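Local coordinates for putative exported protein (Bordetella parapertussis, PDB 3OCJ) that is of unknown function but is probably an S-adenosylmethionine-dependent methyltransferase, here crystallised with a molecule of palmitic acid, at residues 54-59 with 72-77; 128-133 with 172-177; 45-50 with 250-255. All coordinates share one frame; numbering follows the deposited sequence.

Contact 1: 54-59 with 72-77; sequences SELGRF and HRLVTH. With PLM (palmitic acid), chain D.
Leu56 and Leu74 meet methyl to methyl, CD2 of Leu56 lying 3.8 Å from CD1 of Leu74, with the two side chains crossing at about a right angle. They join a helix-loop-helix pair, helix 55-63 followed by helix 68-76. Together the leucines also line the slot that holds the palmitic acid. Leu74 presents its other methyl, CD2, to the fatty chain, 3.6 Å from palmitic acid C9, and Leu56 CD2 lies as close to palmitic acid CD as to its leucine partner. With CG of Leu56 anti to the backbone N (chi1 175°), this one methyl reaches both Leu74 and the fatty chain. Tyr92 of helix 86-94 touches both leucines from outside the pair.

On the solvent-exposed side, Glu55 and Arg73 form a long salt bridge, OE1 to NH2 at 3.7 Å. The carboxylate and guanidinium planes stand nearly perpendicular, 84° apart, and two waters bridge the pair. Each donates to Glu55 OE1 and lies in the guanidinium plane at its edge, accepting from NH1 or NH2. Arg73 has a stronger partner in Glu69, one helical turn back.

The start of helix 55-63 is fixed by Ser54, its N-cap. Ser54 OG, also bonded to Glu88, accepts from Gly57 N at 3.0 Å, while the terminal CG of palmitic acid ends 3.6 Å from the same Ser54 OG.

Contact 2: 128-133 with 172-177; sequences GWMSEL and ITLHRQ
Met130, present as selenomethionine, presses its selenium and terminal methyl against Ile172 and Leu174 of strand 172-176. The contact is wholly apolar. SE of Met130 makes the closest approaches: it lies 3.7 Å from Leu174 CD2 and 4.0 Å from Ile172 CG2. Beyond it, Met130 CE settles against the isoleucine branches, 4.1 Å from Ile172 CG2 and equally far from Ile172 CD1. Met130 and Ile172 therefore meet tip to tip, whereas Leu174 meets the selenium from an oblique direction with one methyl. The side chain of Met130 is extended at chi2 and bends at its last torsion (chi3 47°), which swings CE toward Ile172.

Further apolar packing closes round this group. Leu146 of the neighbouring strand 145-150 also touches Met130, while Ala163 and Thr160 of helix 153-163 back Ile172 and Leu174.

Backbone and polar interactions set the two sides in place. Strand 172-176 is an outermost strand of a Rossmann-like methyltransferase sheet, hydrogen-bonded through Thr173 and His175 to the parallel strand 145-150. Met130 belongs to the loop leaving strand 121-124, where methyltransferases of this class usually receive the cofactor; Gly128 N in that loop bonds Asp150 OD2 at the end of strand 145-150. Met130 itself takes a left-handed backbone conformation (phi 66°) just before helix 131-134.

Made only of apolar atoms, the contact between loop and edge strand rests on van der Waals packing and not on directional bonds.

Contact 3: 45-50 with 250-255; sequences IELLHG and LQLQQL
Leu47 of helix 41-53 points straight at helix 247-261, where Leu252 and Leu255 receive it. Its CB starts the approach already aimed at the other helix, with Leu47 CB 5.4 Å from Leu252 CD1. CG follows anti to the carbonyl carbon (chi1 -62°), which carries Leu47 CG forward to 4.5 Å from the same Leu252 CD1. From there the two methyls part company. CD1 of Leu47 is the leading atom and does nearly all the work: it lies 3.6 Å from Leu255 CD2 and 3.7 Å from Leu252 CD1, so it fits between one methyl of each partner. The other methyl turns aside and keeps a looser touch, Leu47 CD2 lying 4.1 Å from Leu252 CD1.

The two helices come from far apart in the chain. Helix 41-53 belongs to the helical N-terminal part that precedes the first strand of the Rossmann-like sheet, and helix 247-261 follows strand 221-226, in the long connection before the final antiparallel pair. Leu252 and Leu255, three residues apart on helix 247-261, each offer one methyl to Leu47 CD1.

On the receiving side Leu255 crosses Leu47 at about a right angle, while Leu252 comes in at a slant. Helix 86-94 packs alongside, with Leu87 touching Leu47 and Val90 touching Leu252. Phe39, in the loop before helix 41-53, rests on Leu255, and the palmitic acid lies about 9 Å from the side chain of Leu252.

How the contacts relate
Contacts 1 and 3, about 16 Å apart between centres, both join pairs of helices, but contact 3 is wholly buried and apolar, while contact 1 is partly buried, with leucines and palmitic acid inside and a long, water-bridged salt bridge on the outside. Their first segments lie on successive helices, 41-53 and 55-63, and helix 86-94 packs against both contacts. Contact 2 belongs instead to the methyltransferase sheet, on the opposite side of the chain's centre from contact 3, and its apolar chemistry ties a loop to an edge strand. Contact 1 connects the two regions: His72 ND1 lies 2.7 Å from Ser131 OG, a probable hydrogen bond, and the His72 ring packs on Trp129.

Contact 1: 54-59 with 72-77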
loop_
_atom_site.group_PDB
_atom_site.type_symbol
_atom_site.label_atom_id
_atom_site.label_comp_id
_atom_site.label_asym_id
_atom_site.label_seq_id
_atom_site.Cartn_x
_atom_site.Cartn_y
_atom_site.Cartn_z
ATOM N N SER A 54 -0.235 14.256 -14.803
ATOM C CA SER A 54 0.193 12.876 -14.624
ATOM C C SER A 54 -1.002 11.943 -14.490
ATOM O O SER A 54 -1.963 12.267 -13.799
ATOM C CB SER A 54 1.063 12.777 -13.366
ATOM O OG SER A 54 1.190 11.444 -12.897
ATOM N N GLU A 55 -0.942 10.774 -15.120
ATOM C CA GLU A 55 -2.021 9.804 -14.940
ATOM C C GLU A 55 -2.179 9.419 -13.464
ATOM O O GLU A 55 -3.287 9.407 -12.930
ATOM C CB GLU A 55 -1.796 8.544 -15.777
ATOM C CG GLU A 55 -1.875 8.754 -17.270
ATOM C CD GLU A 55 -1.742 7.452 -18.039
ATOM O OE1 GLU A 55 -0.934 6.595 -17.624
ATOM O OE2 GLU A 55 -2.438 7.291 -19.063
ATOM N N LEU A 56 -1.070 9.095 -12.797
ATOM C CA LEU A 56 -1.125 8.750 -11.382
ATOM C C LEU A 56 -1.566 9.956 -10.546
ATOM O O LEU A 56 -2.371 9.831 -9.620
ATOM C CB LEU A 56 0.236 8.234 -10.901
ATOM C CG LEU A 56 0.317 7.957 -9.403
ATOM C CD1 LEU A 56 -0.826 7.057 -8.949
ATOM C CD2 LEU A 56 1.666 7.339 -9.053
ATOM N N GLY A 57 -1.035 11.123 -10.888
ATOM C CA GLY A 57 -1.378 12.348 -10.197
ATOM C C GLY A 57 -2.865 12.638 -10.244
ATOM O O GLY A 57 -3.450 13.014 -9.232
ATOM N N ARG A 58 -3.465 12.479 -11.426
ATOM C CA ARG A 58 -4.900 12.688 -11.579
ATOM C C ARG A 58 -5.688 11.685 -10.755
ATOM O O ARG A 58 -6.683 12.044 -10.112
ATOM C CB ARG A 58 -5.314 12.601 -13.046
ATOM C CG ARG A 58 -4.820 13.757 -13.881
ATOM C CD ARG A 58 -5.448 13.753 -15.266
ATOM N NE ARG A 58 -4.954 12.674 -16.119
ATOM C CZ ARG A 58 -3.869 12.762 -16.884
ATOM N NH1 ARG A 58 -3.134 13.864 -16.876
ATOM N NH2 ARG A 58 -3.510 11.736 -17.648
ATOM N N PHE A 59 -5.251 10.428 -10.767
ATOM C CA PHE A 59 -5.930 9.401 -9.988
ATOM C C PHE A 59 -5.912 9.762 -8.497
ATOM O O PHE A 59 -6.921 9.631 -7.797
ATOM C CB PHE A 59 -5.288 8.021 -10.207
ATOM C CG PHE A 59 -6.066 6.891 -9.585
ATOM C CD1 PHE A 59 -6.994 6.185 -10.336
ATOM C CD2 PHE A 59 -5.896 6.563 -8.255
ATOM C CE1 PHE A 59 -7.741 5.162 -9.761
ATOM C CE2 PHE A 59 -6.640 5.530 -7.673
ATOM C CZ PHE A 59 -7.563 4.831 -8.440
ATOM N N HIS A 72 0.480 -1.329 -8.166
ATOM C CA HIS A 72 1.410 -2.130 -8.947
ATOM C C HIS A 72 2.389 -1.245 -9.711
ATOM O O HIS A 72 3.603 -1.432 -9.635
ATOM C CB HIS A 72 0.675 -3.031 -9.930
ATOM C CG HIS A 72 1.590 -3.758 -10.864
ATOM N ND1 HIS A 72 2.278 -4.896 -10.498
ATOM C CD2 HIS A 72 1.954 -3.492 -12.140
ATOM C CE1 HIS A 72 3.019 -5.305 -11.512
ATOM N NE2 HIS A 72 2.841 -4.473 -12.522
ATOM N N ARG A 73 1.850 -0.292 -10.464
ATOM C CA ARG A 73 2.683 0.512 -11.350
ATOM C C ARG A 73 3.661 1.363 -10.543
ATOM O O ARG A 73 4.818 1.540 -10.923
ATOM C CB ARG A 73 1.814 1.359 -12.291
ATOM C CG ARG A 73 0.976 0.523 -13.251
ATOM C CD ARG A 73 0.046 1.372 -14.123
ATOM N NE ARG A 73 0.787 2.187 -15.078
ATOM C CZ ARG A 73 0.239 2.779 -16.132
ATOM N NH1 ARG A 73 -1.060 2.647 -16.365
ATOM N NH2 ARG A 73 0.987 3.506 -16.952
ATOM N N LEU A 74 3.201 1.872 -9.408
ATOM C CA LEU A 74 4.060 2.661 -8.549
ATOM C C LEU A 74 5.127 1.797 -7.879
ATOM O O LEU A 74 6.321 2.117 -7.920
ATOM C CB LEU A 74 3.227 3.396 -7.498
ATOM C CG LEU A 74 3.976 4.387 -6.607
ATOM C CD1 LEU A 74 4.601 5.500 -7.425
ATOM C CD2 LEU A 74 3.030 4.945 -5.562
ATOM N N VAL A 75 4.700 0.691 -7.280
ATOM C CA VAL A 75 5.616 -0.127 -6.503
ATOM C C VAL A 75 6.682 -0.827 -7.351
ATOM O O VAL A 75 7.827 -0.947 -6.931
ATOM C CB VAL A 75 4.867 -1.153 -5.625
ATOM C CG1 VAL A 75 5.855 -2.071 -4.952
ATOM C CG2 VAL A 75 4.026 -0.440 -4.580
ATOM N N THR A 76 6.312 -1.270 -8.549
ATOM C CA THR A 76 7.240 -1.998 -9.405
ATOM C C THR A 76 8.048 -1.101 -10.352
ATOM O O THR A 76 8.906 -1.582 -11.096
ATOM C CB THR A 76 6.534 -3.094 -10.224
ATOM O OG1 THR A 76 5.645 -2.498 -11.173
ATOM C CG2 THR A 76 5.740 -4.013 -9.305
ATOM N N HIS A 77 7.767 0.197 -10.318
ATOM C CA HIS A 77 8.535 1.151 -11.116
ATOM C C HIS A 77 10.039 0.997 -10.882
ATOM O O HIS A 77 10.518 1.038 -9.751
ATOM C CB HIS A 77 8.100 2.591 -10.817
ATOM C CG HIS A 77 8.954 3.629 -11.482
ATOM N ND1 HIS A 77 8.845 3.937 -12.819
ATOM C CD2 HIS A 77 9.932 4.423 -10.989
ATOM C CE1 HIS A 77 9.727 4.873 -13.125
ATOM N NE2 HIS A 77 10.391 5.194 -12.031
HETATM C C1 PLM D . -1.441 2.236 -0.398
HETATM O O1 PLM D . -0.666 1.261 -0.488
HETATM O O2 PLM D . -2.619 2.093 -0.788
HETATM C C2 PLM D . -0.995 3.578 0.156
HETATM C C3 PLM D . 0.518 3.690 0.346
HETATM C C4 PLM D . 0.852 5.154 0.632
HETATM C C5 PLM D . 2.292 5.380 1.071
HETATM C C6 PLM D . 3.293 5.074 -0.039
HETATM C C7 PLM D . 2.828 5.546 -1.411
HETATM C C8 PLM D . 2.740 7.062 -1.540
HETATM C C9 PLM D . 2.308 7.384 -2.967
HETATM C CA PLM D . 2.611 8.818 -3.375
HETATM C CB PLM D . 2.710 8.899 -4.894
HETATM C CC PLM D . 2.561 10.322 -5.404
HETATM C CD PLM D . 2.621 10.348 -6.925
HETATM C CE PLM D . 2.298 11.751 -7.428
HETATM C CF PLM D . 1.885 11.741 -8.891
HETATM C CG PLM D . 2.978 11.208 -9.803
HETATM O O HOH W 1 -2.643 3.981 -18.470
HETATM O O HOH W 2 -0.350 4.700 -19.422
#

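Contact 2: 128-133 with 172-177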
loop_
_atom_site.group_PDB
_atom_site.type_symbol
_atom_site.label_atom_id
_atom_site.label_comp_id
_atom_site.label_asym_id
_atom_site.label_seq_id
_atom_site.Cartn_x
_atom_site.Cartn_y
_atom_site.Cartn_z
ATOM N N GLY A 128 -5.069 -7.121 -5.052
ATOM C CA GLY A 128 -4.718 -6.243 -6.156
ATOM C C GLY A 128 -4.315 -7.079 -7.361
ATOM O O GLY A 128 -4.959 -8.085 -7.673
ATOM N N TRP A 129 -3.242 -6.680 -8.037
ATOM C CA TRP A 129 -2.754 -7.426 -9.198
ATOM C C TRP A 129 -1.823 -8.577 -8.809
ATOM O O TRP A 129 -1.279 -9.251 -9.681
ATOM C CB TRP A 129 -2.033 -6.497 -10.183
ATOM C CG TRP A 129 -2.956 -5.605 -10.960
ATOM C CD1 TRP A 129 -4.299 -5.465 -10.788
ATOM C CD2 TRP A 129 -2.594 -4.725 -12.033
ATOM N NE1 TRP A 129 -4.803 -4.555 -11.692
ATOM C CE2 TRP A 129 -3.774 -4.087 -12.466
ATOM C CE3 TRP A 129 -1.389 -4.426 -12.674
ATOM C CZ2 TRP A 129 -3.784 -3.162 -13.511
ATOM C CZ3 TRP A 129 -1.402 -3.504 -13.713
ATOM C CH2 TRP A 129 -2.593 -2.887 -14.119
HETATM N N MSE A 130 -1.633 -8.782 -7.506
HETATM C CA MSE A 130 -0.821 -9.896 -6.986
HETATM C C MSE A 130 0.663 -9.793 -7.341
HETATM O O MSE A 130 1.343 -10.806 -7.536
HETATM C CB MSE A 130 -1.406 -11.243 -7.434
HETATM C CG MSE A 130 -2.759 -11.522 -6.799
HETATM SE SE MSE A 130 -3.616 -13.157 -7.392
HETATM C CE MSE A 130 -2.144 -14.280 -7.235
ATOM N N SER A 131 1.160 -8.558 -7.388
ATOM C CA SER A 131 2.527 -8.264 -7.812
ATOM C C SER A 131 3.566 -9.036 -7.007
ATOM O O SER A 131 4.539 -9.564 -7.555
ATOM C CB SER A 131 2.797 -6.763 -7.686
ATOM O OG SER A 131 1.667 -5.999 -8.086
ATOM N N GLU A 132 3.365 -9.090 -5.699
ATOM C CA GLU A 132 4.338 -9.724 -4.825
ATOM C C GLU A 132 4.347 -11.245 -5.018
ATOM O O GLU A 132 5.403 -11.850 -5.117
ATOM C CB GLU A 132 4.127 -9.318 -3.355
ATOM C CG GLU A 132 2.906 -9.907 -2.661
ATOM C CD GLU A 132 1.589 -9.252 -3.062
ATOM O OE1 GLU A 132 1.572 -8.460 -4.028
ATOM O OE2 GLU A 132 0.564 -9.537 -2.401
ATOM N N LEU A 133 3.173 -11.859 -5.117
ATOM C CA LEU A 133 3.112 -13.309 -5.283
ATOM C C LEU A 133 3.631 -13.778 -6.646
ATOM O O LEU A 133 4.248 -14.836 -6.755
ATOM C CB LEU A 133 1.691 -13.833 -5.043
ATOM C CG LEU A 133 1.087 -13.623 -3.651
ATOM C CD1 LEU A 133 -0.268 -14.317 -3.571
ATOM C CD2 LEU A 133 2.013 -14.129 -2.562
ATOM N N ILE A 172 -4.096 -20.201 -9.546
ATOM C CA ILE A 172 -4.701 -19.035 -8.918
ATOM C C ILE A 172 -6.215 -19.160 -8.827
ATOM O O ILE A 172 -6.880 -19.513 -9.801
ATOM C CB ILE A 172 -4.340 -17.748 -9.690
ATOM C CG1 ILE A 172 -2.819 -17.578 -9.741
ATOM C CG2 ILE A 172 -5.003 -16.522 -9.057
ATOM C CD1 ILE A 172 -2.361 -16.467 -10.656
ATOM N N THR A 173 -6.746 -18.879 -7.643
ATOM C CA THR A 173 -8.182 -18.794 -7.425
ATOM C C THR A 173 -8.486 -17.396 -6.911
ATOM O O THR A 173 -7.865 -16.931 -5.952
ATOM C CB THR A 173 -8.672 -19.829 -6.398
ATOM O OG1 THR A 173 -8.307 -21.148 -6.827
ATOM C CG2 THR A 173 -10.189 -19.774 -6.275
ATOM N N LEU A 174 -9.423 -16.716 -7.562
ATOM C CA LEU A 174 -9.769 -15.356 -7.192
ATOM C C LEU A 174 -11.193 -15.271 -6.664
ATOM O O LEU A 174 -12.098 -15.953 -7.152
ATOM C CB LEU A 174 -9.619 -14.428 -8.395
ATOM C CG LEU A 174 -8.225 -14.350 -9.021
ATOM C CD1 LEU A 174 -8.301 -13.484 -10.260
ATOM C CD2 LEU A 174 -7.186 -13.798 -8.047
ATOM N N HIS A 175 -11.385 -14.408 -5.677
ATOM C CA HIS A 175 -12.686 -14.208 -5.062
ATOM C C HIS A 175 -12.965 -12.731 -4.912
ATOM O O HIS A 175 -12.137 -11.987 -4.394
ATOM C CB HIS A 175 -12.729 -14.843 -3.676
ATOM C CG HIS A 175 -12.394 -16.298 -3.668
ATOM N ND1 HIS A 175 -13.310 -17.276 -3.992
ATOM C CD2 HIS A 175 -11.241 -16.945 -3.374
ATOM C CE1 HIS A 175 -12.735 -18.460 -3.898
ATOM N NE2 HIS A 175 -11.480 -18.288 -3.525
ATOM N N ARG A 176 -14.136 -12.305 -5.367
ATOM C CA ARG A 176 -14.586 -10.940 -5.143
ATOM C C ARG A 176 -15.314 -10.942 -3.806
ATOM O O ARG A 176 -16.418 -11.492 -3.682
ATOM C CB ARG A 176 -15.521 -10.480 -6.273
ATOM C CG ARG A 176 -15.535 -8.966 -6.536
ATOM C CD ARG A 176 -16.570 -8.222 -5.701
ATOM N NE ARG A 176 -17.365 -7.303 -6.519
ATOM C CZ ARG A 176 -17.711 -6.068 -6.160
ATOM N NH1 ARG A 176 -17.339 -5.578 -4.990
ATOM N NH2 ARG A 176 -18.437 -5.315 -6.975
ATOM N N GLN A 177 -14.688 -10.328 -2.809
ATOM C CA GLN A 177 -15.211 -10.286 -1.453
ATOM C C GLN A 177 -14.719 -9.014 -0.793
ATOM O O GLN A 177 -13.633 -8.523 -1.100
ATOM C CB GLN A 177 -14.697 -11.472 -0.626
ATOM C CG GLN A 177 -15.143 -12.847 -1.095
ATOM C CD GLN A 177 -14.592 -13.967 -0.226
ATOM O OE1 GLN A 177 -14.749 -15.147 -0.544
ATOM N NE2 GLN A 177 -13.946 -13.603 0.875
#

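Contact 3: 45-50 with 250-255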
loop_
_atom_site.group_PDB
_atom_site.type_symbol
_atom_site.label_atom_id
_atom_site.label_comp_id
_atom_site.label_asym_id
_atom_site.label_seq_id
_atom_site.Cartn_x
_atom_site.Cartn_y
_atom_site.Cartn_z
ATOM N N ILE A 45 1.661 26.020 -7.320
ATOM C CA ILE A 45 0.761 25.917 -8.460
ATOM C C ILE A 45 1.408 25.066 -9.549
ATOM O O ILE A 45 0.736 24.263 -10.198
ATOM C CB ILE A 45 0.380 27.313 -8.991
ATOM C CG1 ILE A 45 -0.559 28.001 -7.997
ATOM C CG2 ILE A 45 -0.263 27.215 -10.368
ATOM C CD1 ILE A 45 -0.928 29.423 -8.373
ATOM N N GLU A 46 2.718 25.218 -9.724
ATOM C CA GLU A 46 3.454 24.369 -10.656
ATOM C C GLU A 46 3.409 22.901 -10.233
ATOM O O GLU A 46 3.281 22.007 -11.070
ATOM C CB GLU A 46 4.907 24.832 -10.791
ATOM C CG GLU A 46 5.077 26.216 -11.395
ATOM C CD GLU A 46 6.540 26.614 -11.523
ATOM O OE1 GLU A 46 7.408 25.896 -10.979
ATOM O OE2 GLU A 46 6.819 27.649 -12.168
ATOM N N LEU A 47 3.530 22.651 -8.935
ATOM C CA LEU A 47 3.448 21.287 -8.431
ATOM C C LEU A 47 2.061 20.699 -8.698
ATOM O O LEU A 47 1.937 19.554 -9.135
ATOM C CB LEU A 47 3.771 21.238 -6.934
ATOM C CG LEU A 47 5.172 21.680 -6.505
ATOM C CD1 LEU A 47 5.341 21.491 -5.010
ATOM C CD2 LEU A 47 6.242 20.911 -7.270
ATOM N N LEU A 48 1.025 21.485 -8.440
ATOM C CA LEU A 48 -0.343 21.050 -8.701
ATOM C C LEU A 48 -0.531 20.715 -10.184
ATOM O O LEU A 48 -1.162 19.712 -10.528
ATOM C CB LEU A 48 -1.346 22.111 -8.238
ATOM C CG LEU A 48 -2.830 21.839 -8.507
ATOM C CD1 LEU A 48 -3.266 20.512 -7.886
ATOM C CD2 LEU A 48 -3.680 22.972 -7.968
ATOM N N HIS A 49 0.030 21.544 -11.058
ATOM C CA HIS A 49 -0.049 21.294 -12.491
ATOM C C HIS A 49 0.650 19.989 -12.865
ATOM O O HIS A 49 0.164 19.237 -13.713
ATOM C CB HIS A 49 0.553 22.468 -13.268
ATOM C CG HIS A 49 0.353 22.377 -14.749
ATOM N ND1 HIS A 49 -0.838 22.704 -15.361
ATOM C CD2 HIS A 49 1.195 22.002 -15.741
ATOM C CE1 HIS A 49 -0.723 22.530 -16.665
ATOM N NE2 HIS A 49 0.501 22.106 -16.922
ATOM N N GLY A 50 1.789 19.723 -12.235
ATOM C CA GLY A 50 2.509 18.481 -12.456
ATOM C C GLY A 50 1.645 17.286 -12.089
ATOM O O GLY A 50 1.576 16.303 -12.830
ATOM N N LEU A 250 11.347 15.447 1.772
ATOM C CA LEU A 250 10.279 15.353 2.762
ATOM C C LEU A 250 9.379 16.595 2.726
ATOM O O LEU A 250 8.149 16.483 2.780
ATOM C CB LEU A 250 10.845 15.135 4.173
ATOM C CG LEU A 250 9.777 15.030 5.259
ATOM C CD1 LEU A 250 8.834 13.848 5.019
ATOM C CD2 LEU A 250 10.445 14.910 6.626
ATOM N N GLN A 251 9.980 17.783 2.638
ATOM C CA GLN A 251 9.193 19.009 2.537
ATOM C C GLN A 251 8.285 18.950 1.315
ATOM O O GLN A 251 7.107 19.303 1.383
ATOM C CB GLN A 251 10.096 20.242 2.443
ATOM C CG GLN A 251 10.856 20.543 3.721
ATOM C CD GLN A 251 11.704 21.797 3.611
ATOM O OE1 GLN A 251 12.418 21.994 2.626
ATOM N NE2 GLN A 251 11.630 22.652 4.625
ATOM N N LEU A 252 8.841 18.493 0.199
ATOM C CA LEU A 252 8.059 18.326 -1.024
ATOM C C LEU A 252 6.868 17.387 -0.789
ATOM O O LEU A 252 5.726 17.720 -1.113
ATOM C CB LEU A 252 8.946 17.814 -2.159
ATOM C CG LEU A 252 8.229 17.495 -3.476
ATOM C CD1 LEU A 252 7.673 18.762 -4.121
ATOM C CD2 LEU A 252 9.145 16.759 -4.449
ATOM N N GLN A 253 7.137 16.216 -0.222
ATOM C CA GLN A 253 6.075 15.264 0.079
ATOM C C GLN A 253 5.005 15.864 0.984
ATOM O O GLN A 253 3.809 15.687 0.750
ATOM C CB GLN A 253 6.656 14.024 0.738
ATOM C CG GLN A 253 5.587 13.057 1.181
ATOM C CD GLN A 253 6.194 11.814 1.755
ATOM O OE1 GLN A 253 6.845 11.052 1.043
ATOM N NE2 GLN A 253 5.979 11.590 3.045
ATOM N N GLN A 254 5.426 16.592 2.010
ATOM C CA GLN A 254 4.475 17.168 2.944
ATOM C C GLN A 254 3.535 18.162 2.265
ATOM O O GLN A 254 2.344 18.200 2.567
ATOM C CB GLN A 254 5.205 17.835 4.105
ATOM C CG GLN A 254 5.928 16.831 4.978
ATOM C CD GLN A 254 6.831 17.487 5.991
ATOM O OE1 GLN A 254 7.324 18.594 5.776
ATOM N NE2 GLN A 254 7.057 16.802 7.104
ATOM N N LEU A 255 4.071 18.969 1.356
ATOM C CA LEU A 255 3.248 19.933 0.639
ATOM C C LEU A 255 2.299 19.191 -0.287
ATOM O O LEU A 255 1.088 19.452 -0.306
ATOM C CB LEU A 255 4.133 20.891 -0.158
ATOM C CG LEU A 255 3.374 21.952 -0.959
ATOM C CD1 LEU A 255 2.547 22.842 -0.038
ATOM C CD2 LEU A 255 4.358 22.777 -1.770
#